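Local coordinates for protein tumour necrosis factor receptor (Ectromelia virus, PDB 3ON9) that probably dampens host immune defence by capturing tumour necrosis factor and chemokines, with this C-terminal SECRET domain as its chemokine-binding part, at residues L85-R96 against T112-L123. Numbering follows the deposited sequence. Where two conformers were deposited one is given.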
loop_
_atom_site.group_PDB
_atom_site.type_symbol
_atom_site.label_atom_id
_atom_site.label_comp_id
_atom_site.label_asym_id
_atom_site.label_seq_id
_atom_site.Cartn_x
_atom_site.Cartn_y
_atom_site.Cartn_z
ATOM N N LEU A 85 2.424 -4.640 -5.486
ATOM C CA LEU A 85 1.683 -4.947 -4.283
ATOM C C LEU A 85 0.762 -6.107 -4.583
ATOM O O LEU A 85 0.063 -6.094 -5.588
ATOM C CB LEU A 85 0.835 -3.732 -3.908
ATOM C CG LEU A 85 0.216 -3.694 -2.525
ATOM C CD1 LEU A 85 1.319 -3.620 -1.449
ATOM C CD2 LEU A 85 -0.726 -2.498 -2.419
ATOM N N GLU A 86 0.770 -7.113 -3.719
ATOM C CA GLU A 86 -0.121 -8.252 -3.866
ATOM C C GLU A 86 -0.869 -8.473 -2.567
ATOM O O GLU A 86 -0.271 -8.475 -1.487
ATOM C CB GLU A 86 0.682 -9.512 -4.218
ATOM C CG GLU A 86 -0.153 -10.792 -4.238
ATOM C CD GLU A 86 0.694 -12.049 -4.045
ATOM O OE1 GLU A 86 1.000 -12.713 -5.062
ATOM O OE2 GLU A 86 1.067 -12.363 -2.888
ATOM N N ILE A 87 -2.189 -8.622 -2.673
ATOM C CA ILE A 87 -3.016 -8.982 -1.532
ATOM C C ILE A 87 -3.446 -10.439 -1.714
ATOM O O ILE A 87 -4.162 -10.771 -2.669
ATOM C CB ILE A 87 -4.251 -8.051 -1.408
ATOM C CG1 ILE A 87 -3.817 -6.591 -1.179
ATOM C CG2 ILE A 87 -5.167 -8.515 -0.263
ATOM C CD1 ILE A 87 -3.432 -5.817 -2.436
ATOM N N LYS A 88 -3.000 -11.304 -0.805
ATOM C CA LYS A 88 -3.217 -12.749 -0.930
ATOM C C LYS A 88 -4.178 -13.276 0.127
ATOM O O LYS A 88 -3.876 -13.237 1.323
ATOM C CB LYS A 88 -1.875 -13.493 -0.851
ATOM C CG LYS A 88 -1.978 -15.010 -0.639
ATOM C CD LYS A 88 -2.678 -15.694 -1.809
ATOM C CE LYS A 88 -2.363 -17.191 -1.869
ATOM N NZ LYS A 88 -2.694 -17.905 -0.592
ATOM N N CYS A 89 -5.344 -13.750 -0.327
ATOM C CA CYS A 89 -6.334 -14.384 0.540
ATOM C C CYS A 89 -5.904 -15.798 0.868
ATOM O O CYS A 89 -5.294 -16.461 0.044
ATOM C CB CYS A 89 -7.694 -14.487 -0.159
ATOM S SG CYS A 89 -8.513 -12.896 -0.501
ATOM N N ASN A 90 -6.288 -16.267 2.048
ATOM C CA ASN A 90 -5.863 -17.573 2.523
ATOM C C ASN A 90 -6.023 -18.691 1.507
ATOM O O ASN A 90 -5.091 -19.461 1.287
ATOM C CB ASN A 90 -6.577 -17.946 3.821
ATOM C CG ASN A 90 -6.141 -19.292 4.336
ATOM O OD1 ASN A 90 -5.037 -19.433 4.892
ATOM N ND2 ASN A 90 -6.983 -20.298 4.135
ATOM N N SER A 91 -7.186 -18.807 0.883
ATOM C CA SER A 91 -7.393 -19.900 -0.064
ATOM C C SER A 91 -7.553 -19.410 -1.501
ATOM O O SER A 91 -8.192 -20.067 -2.326
ATOM C CB SER A 91 -8.585 -20.761 0.361
ATOM O OG SER A 91 -8.259 -21.531 1.512
ATOM N N GLY A 92 -6.957 -18.260 -1.796
ATOM C CA GLY A 92 -7.011 -17.699 -3.132
ATOM C C GLY A 92 -6.397 -18.593 -4.190
ATOM O O GLY A 92 -5.238 -19.014 -4.071
ATOM N N ARG A 93 -7.166 -18.860 -5.240
ATOM C CA ARG A 93 -6.759 -19.819 -6.259
ATOM C C ARG A 93 -6.145 -19.146 -7.470
ATOM O O ARG A 93 -5.289 -19.723 -8.133
ATOM C CB ARG A 93 -7.953 -20.674 -6.706
ATOM C CG ARG A 93 -8.526 -21.582 -5.622
ATOM C CD ARG A 93 -9.647 -22.459 -6.169
ATOM N NE ARG A 93 -10.741 -21.672 -6.732
ATOM C CZ ARG A 93 -11.781 -21.227 -6.032
ATOM N NH1 ARG A 93 -11.872 -21.490 -4.736
ATOM N NH2 ARG A 93 -12.732 -20.516 -6.627
ATOM N N GLU A 94 -6.579 -17.928 -7.770
ATOM C CA GLU A 94 -6.078 -17.282 -8.972
ATOM C C GLU A 94 -5.866 -15.791 -8.796
ATOM O O GLU A 94 -6.701 -15.101 -8.215
ATOM C CB GLU A 94 -7.018 -17.549 -10.143
ATOM C CG GLU A 94 -6.529 -16.971 -11.461
ATOM C CD GLU A 94 -7.392 -17.392 -12.632
ATOM O OE1 GLU A 94 -7.584 -16.579 -13.559
ATOM O OE2 GLU A 94 -7.883 -18.540 -12.619
ATOM N N SER A 95 -4.737 -15.307 -9.313
ATOM C CA SER A 95 -4.385 -13.894 -9.240
ATOM C C SER A 95 -5.110 -13.081 -10.313
ATOM O O SER A 95 -5.504 -13.602 -11.363
ATOM C CB SER A 95 -2.872 -13.718 -9.394
ATOM O OG SER A 95 -2.454 -14.130 -10.690
ATOM N N ARG A 96 -5.293 -11.799 -10.032
ATOM C CA ARG A 96 -5.848 -10.877 -11.014
ATOM C C ARG A 96 -5.326 -9.480 -10.738
ATOM O O ARG A 96 -4.918 -9.163 -9.624
ATOM C CB ARG A 96 -7.377 -10.906 -11.013
ATOM C CG ARG A 96 -8.021 -10.179 -9.860
ATOM C CD ARG A 96 -9.538 -10.191 -10.018
ATOM N NE ARG A 96 -10.210 -9.479 -8.935
ATOM C CZ ARG A 96 -10.720 -8.256 -9.056
ATOM N NH1 ARG A 96 -10.622 -7.610 -10.208
ATOM N NH2 ARG A 96 -11.324 -7.676 -8.024
ATOM N N THR A 112 2.006 -1.874 -9.958
ATOM C CA THR A 112 1.030 -2.929 -10.219
ATOM C C THR A 112 0.452 -3.388 -8.904
ATOM O O THR A 112 1.161 -3.477 -7.892
ATOM C CB THR A 112 1.623 -4.146 -10.949
ATOM O OG1 THR A 112 2.390 -4.947 -10.033
ATOM C CG2 THR A 112 2.475 -3.699 -12.123
ATOM N N VAL A 113 -0.845 -3.658 -8.921
ATOM C CA VAL A 113 -1.563 -4.124 -7.753
ATOM C C VAL A 113 -2.330 -5.364 -8.155
ATOM O O VAL A 113 -3.072 -5.357 -9.146
ATOM C CB VAL A 113 -2.541 -3.063 -7.236
ATOM C CG1 VAL A 113 -3.416 -3.650 -6.130
ATOM C CG2 VAL A 113 -1.769 -1.828 -6.753
ATOM N N THR A 114 -2.129 -6.434 -7.399
ATOM C CA THR A 114 -2.697 -7.741 -7.701
ATOM C C THR A 114 -3.462 -8.255 -6.492
ATOM O O THR A 114 -3.061 -7.997 -5.365
ATOM C CB THR A 114 -1.577 -8.747 -8.017
ATOM O OG1 THR A 114 -0.970 -8.405 -9.268
ATOM C CG2 THR A 114 -2.122 -10.172 -8.086
ATOM N N VAL A 115 -4.543 -8.989 -6.729
ATOM C CA VAL A 115 -5.270 -9.643 -5.641
ATOM C C VAL A 115 -5.429 -11.127 -5.986
ATOM O O VAL A 115 -5.621 -11.479 -7.156
ATOM C CB VAL A 115 -6.642 -8.975 -5.374
ATOM C CG1 VAL A 115 -7.502 -8.946 -6.648
ATOM C CG2 VAL A 115 -7.363 -9.669 -4.242
ATOM N N VAL A 116 -5.314 -11.989 -4.976
ATOM C CA VAL A 116 -5.411 -13.434 -5.162
ATOM C C VAL A 116 -6.527 -13.965 -4.259
ATOM O O VAL A 116 -6.396 -14.003 -3.033
ATOM C CB VAL A 116 -4.062 -14.157 -4.864
ATOM C CG1 VAL A 116 -4.137 -15.609 -5.317
ATOM C CG2 VAL A 116 -2.880 -13.446 -5.562
ATOM N N GLY A 117 -7.644 -14.345 -4.871
ATOM C CA GLY A 117 -8.806 -14.780 -4.120
ATOM C C GLY A 117 -9.895 -13.720 -4.026
ATOM O O GLY A 117 -9.692 -12.563 -4.386
ATOM N N ASP A 118 -11.049 -14.123 -3.516
ATOM C CA ASP A 118 -12.198 -13.240 -3.442
ATOM C C ASP A 118 -12.709 -13.071 -2.016
ATOM O O ASP A 118 -13.913 -12.884 -1.796
ATOM C CB ASP A 118 -13.311 -13.760 -4.354
ATOM C CG ASP A 118 -13.737 -15.176 -4.011
ATOM O OD1 ASP A 118 -13.183 -15.761 -3.052
ATOM O OD2 ASP A 118 -14.631 -15.708 -4.706
ATOM N N CYS A 119 -11.795 -13.102 -1.048
ATOM C CA CYS A 119 -12.165 -13.030 0.359
ATOM C C CYS A 119 -12.601 -11.627 0.787
ATOM O O CYS A 119 -13.217 -11.462 1.843
ATOM C CB CYS A 119 -11.023 -13.528 1.259
ATOM S SG CYS A 119 -9.501 -12.527 1.232
ATOM N N LEU A 120 -12.292 -10.622 -0.028
ATOM C CA LEU A 120 -12.689 -9.251 0.317
ATOM C C LEU A 120 -13.880 -8.753 -0.488
ATOM O O LEU A 120 -13.919 -8.905 -1.706
ATOM C CB LEU A 120 -11.527 -8.272 0.134
ATOM C CG LEU A 120 -10.295 -8.536 1.004
ATOM C CD1 LEU A 120 -9.208 -7.522 0.670
ATOM C CD2 LEU A 120 -10.648 -8.483 2.482
ATOM N N SER A 121 -14.842 -8.143 0.202
ATOM C CA SER A 121 -15.952 -7.470 -0.467
ATOM C C SER A 121 -15.549 -6.057 -0.898
ATOM O O SER A 121 -16.085 -5.532 -1.868
ATOM C CB SER A 121 -17.184 -7.432 0.441
ATOM O OG SER A 121 -16.986 -6.597 1.554
ATOM N N ASN A 122 -14.601 -5.448 -0.185
ATOM C CA ASN A 122 -14.075 -4.140 -0.573
ATOM C C ASN A 122 -12.571 -4.123 -0.384
ATOM O O ASN A 122 -12.082 -4.514 0.667
ATOM C CB ASN A 122 -14.652 -3.001 0.291
ATOM C CG ASN A 122 -16.167 -3.015 0.376
ATOM O OD1 ASN A 122 -16.762 -3.917 0.969
ATOM N ND2 ASN A 122 -16.802 -1.977 -0.178
ATOM N N LEU A 123 -11.854 -3.659 -1.400
ATOM C CA LEU A 123 -10.404 -3.525 -1.326
ATOM C C LEU A 123 -10.041 -2.217 -1.997
ATOM O O LEU A 123 -10.344 -2.017 -3.175
ATOM C CB LEU A 123 -9.726 -4.689 -2.052
ATOM C CG LEU A 123 -8.212 -4.595 -2.291
ATOM C CD1 LEU A 123 -7.454 -4.375 -0.964
ATOM C CD2 LEU A 123 -7.689 -5.832 -3.015
HETATM O O HOH W 1 1.176 -6.601 -7.903
HETATM O O HOH W 2 -8.278 -12.999 -7.618
HETATM O O HOH W 3 -10.265 -11.081 -6.901
#
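Strands 85-89 and 112-116 run parallel, 7° apart with axes 4.6 Å from each other, and 95-96 then returns antiparallel along the far edge of 112-116, so the middle strand is hydrogen-bonded on both sides. This is the edge of the mixed sheet in the SECRET domain beta-sandwich, whose other sheet contributes strand 122-130. On the first side, T114 N and V116 N give to L85 O and I87 O, while I87 N and C89 N donate to T114 O and V116 O. On the second, R96 and V115 form an antiparallel hydrogen-bonded pair, each backbone N 2.9 Å from the other's O.

On one face V116 sits among K88, S95 and E86. Its CB lies 3.7 Å from K88 CD; with CG1 anti to the backbone N (chi1 -169°) and also by K88 CD, CG2 is turned to S95 CB, 3.8 Å away, and to the carboxylate end of E86. K88 bends at chi2 and chi4, which returns NZ to C89 O at 3.0 Å; G92 N, closing the type I turn C89-G92, approaches that oxygen from the opposite face of the carbonyl. On the other face I87 packs on L123 of the opposite sheet, on L120 and on L38 of the neighbouring strand 38-45. There R96 lies alongside V115, its CG 3.5 Å from V115 CG1.

Past the strands, G117, at positive phi (102°), passes G92 with CA atoms 3.6 Å apart, neither having a side chain to stand between them. C119 is disulfide-bonded to C89, tying the end of 85-89 to the link between the two sheets. Water also stitches this end: one molecule gives to E94 O and V115 O and accepts from G117 N, and another sits in the guanidinium plane, 2.6 Å from R96 NE, and donates to G117 O.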